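Long-range contact in MgGH51 (Meripilus giganteus, PDB 6ZPV), which probably hydrolyses terminal alpha-L-arabinofuranosyl residues from arabinose-containing glycans, as a fungal glycoside hydrolase of family GH51: residues Gly208-Ile213 and Gly501-Ser506. Numbering follows the deposited sequence.
Sequences GLRADI and GSVIKS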
loop_
_atom_site.group_PDB
_atom_site.type_symbol
_atom_site.label_atom_id
_atom_site.label_comp_id
_atom_site.label_asym_id
_atom_site.label_seq_id
_atom_site.Cartn_x
_atom_site.Cartn_y
_atom_site.Cartn_z
ATOM N N GLY A 208 -11.477 -5.080 7.571
ATOM C CA GLY A 208 -10.060 -4.752 7.727
ATOM C C GLY A 208 -9.144 -5.497 6.747
ATOM O O GLY A 208 -9.521 -5.816 5.587
ATOM N N LEU A 209 -7.925 -5.682 7.200
ATOM C CA LEU A 209 -6.756 -5.894 6.323
ATOM C C LEU A 209 -6.188 -7.315 6.463
ATOM O O LEU A 209 -6.339 -7.978 7.516
ATOM C CB LEU A 209 -5.719 -4.827 6.594
ATOM C CG LEU A 209 -6.247 -3.395 6.588
ATOM C CD1 LEU A 209 -5.098 -2.426 6.772
ATOM C CD2 LEU A 209 -7.018 -3.059 5.325
ATOM N N ARG A 210 -5.550 -7.768 5.410
ATOM C CA ARG A 210 -4.949 -9.099 5.327
ATOM C C ARG A 210 -3.768 -9.190 6.294
ATOM O O ARG A 210 -2.855 -8.373 6.239
ATOM C CB ARG A 210 -4.574 -9.406 3.889
ATOM C CG ARG A 210 -3.866 -10.721 3.729
ATOM C CD ARG A 210 -3.632 -11.110 2.279
ATOM N NE ARG A 210 -2.514 -12.051 2.182
ATOM C CZ ARG A 210 -2.085 -12.624 1.049
ATOM N NH1 ARG A 210 -2.718 -12.428 -0.071
ATOM N NH2 ARG A 210 -1.018 -13.406 1.082
ATOM N N ALA A 211 -3.779 -10.183 7.152
ATOM C CA ALA A 211 -2.853 -10.248 8.305
ATOM C C ALA A 211 -1.377 -10.343 7.893
ATOM O O ALA A 211 -0.566 -9.581 8.431
ATOM C CB ALA A 211 -3.251 -11.429 9.179
ATOM N N ASP A 212 -0.997 -11.277 7.033
ATOM C CA ASP A 212 0.430 -11.410 6.729
ATOM C C ASP A 212 1.004 -10.127 6.086
ATOM O O ASP A 212 2.109 -9.745 6.474
ATOM C CB ASP A 212 0.717 -12.695 5.950
ATOM C CG ASP A 212 0.032 -12.855 4.604
ATOM O OD1 ASP A 212 -0.767 -11.959 4.237
ATOM O OD2 ASP A 212 0.294 -13.920 3.913
ATOM N N ILE A 213 0.262 -9.501 5.202
ATOM C CA ILE A 213 0.736 -8.284 4.561
ATOM C C ILE A 213 0.783 -7.164 5.606
ATOM O O ILE A 213 1.810 -6.467 5.693
ATOM C CB ILE A 213 -0.147 -7.917 3.346
ATOM C CG1 ILE A 213 -0.084 -8.985 2.263
ATOM C CG2 ILE A 213 0.242 -6.545 2.856
ATOM C CD1 ILE A 213 -0.990 -8.708 1.072
ATOM N N GLY A 501 -1.624 -16.773 -0.960
ATOM C CA GLY A 501 -1.276 -17.478 0.274
ATOM C C GLY A 501 -0.061 -17.049 1.048
ATOM O O GLY A 501 0.054 -17.419 2.197
ATOM N N SER A 502 0.884 -16.338 0.419
ATOM C CA SER A 502 2.186 -16.098 1.023
ATOM C C SER A 502 2.760 -14.782 0.563
ATOM O O SER A 502 2.375 -14.248 -0.460
ATOM C CB SER A 502 3.143 -17.179 0.879
ATOM O OG SER A 502 3.451 -17.256 -0.455
ATOM N N VAL A 503 3.737 -14.305 1.337
ATOM C CA VAL A 503 4.392 -13.014 1.136
ATOM C C VAL A 503 5.902 -13.249 0.837
ATOM O O VAL A 503 6.496 -14.177 1.380
ATOM C CB VAL A 503 4.224 -12.121 2.352
ATOM C CG1 VAL A 503 5.055 -10.885 2.349
ATOM C CG2 VAL A 503 2.775 -11.783 2.609
ATOM N N ILE A 504 6.450 -12.405 -0.014
ATOM C CA ILE A 504 7.861 -12.388 -0.400
ATOM C C ILE A 504 8.426 -11.033 0.012
ATOM O O ILE A 504 7.991 -9.989 -0.530
ATOM C CB ILE A 504 8.015 -12.603 -1.921
ATOM C CG1 ILE A 504 7.423 -13.932 -2.370
ATOM C CG2 ILE A 504 9.489 -12.594 -2.282
ATOM C CD1 ILE A 504 6.592 -13.880 -3.487
ATOM N N LYS A 505 9.399 -11.037 0.901
ATOM C CA LYS A 505 10.068 -9.815 1.362
ATOM C C LYS A 505 11.300 -9.628 0.484
ATOM O O LYS A 505 12.205 -10.450 0.479
ATOM C CB LYS A 505 10.464 -9.982 2.838
ATOM C CG LYS A 505 9.281 -10.118 3.777
ATOM C CD LYS A 505 9.577 -10.529 5.131
ATOM C CE LYS A 505 8.278 -11.027 5.782
ATOM N NZ LYS A 505 8.482 -11.362 7.205
ATOM N N SER A 506 11.344 -8.533 -0.256
ATOM C CA SER A 506 12.425 -8.280 -1.235
ATOM C C SER A 506 13.743 -7.898 -0.537
ATOM O O SER A 506 13.787 -7.465 0.615
ATOM C CB SER A 506 12.033 -7.211 -2.192
ATOM O OG SER A 506 12.031 -5.903 -1.606
HETATM O O HOH W 1 -1.884 -15.569 4.420
#
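Val503 presses one methyl, CG2, against the carboxylate of Asp212 and the flank of Ile213, and this is the tightly packed part of the contact. CG2 lies 3.5 Å from Asp212 OD2 and 4.0 Å from Ile213 CG1. With CG1 anti to the backbone N (chi1 170°), CG2 is the methyl left beside that N to meet the helix. A branched valine suits the place, since it turns a compact apolar surface to the helix from an extended strand. The ion pair with Arg210 probably makes it easier for the carboxylate to lie against a methyl. Arg210, at the N-cap position, reaches along an extended chain and grips Asp212 in a side-on, two-nitrogen salt bridge, for which arginine suits by offering NE and NH2 side by side: NE bonds to OD1 at 2.7 Å, and NH2 to OD2 at 3.2 Å, nearly straight at 174°. Both oxygens use their syn lone pairs, and Ile213 CD1 lies over one guanidinium face, toward the rim, 3.7 Å above its plane. The helix is 211-219, and in the (beta/alpha)8 barrel characteristic of GH51 catalytic domains it precedes barrel strand 224-227; strand 503-505 edges a small three-stranded sheet laid against it. Arg210 NH1 also bonds to Asp499 O, tying the helix start to the beta-hairpin connection between strands 496-498 and 503-505. Towards Gly501 the fit loosens. Arg210 NH2 comes no nearer than 3.6 Å to Ser502 N, which is itself bonded to Asp499 OD1, and no direct hydrogen bond joins the segments. Instead a water donates weakly to Asp212 OD2 and, over 3.5 Å, to Gly501 O, while the exposed Ser502 directs its CB away from the helix.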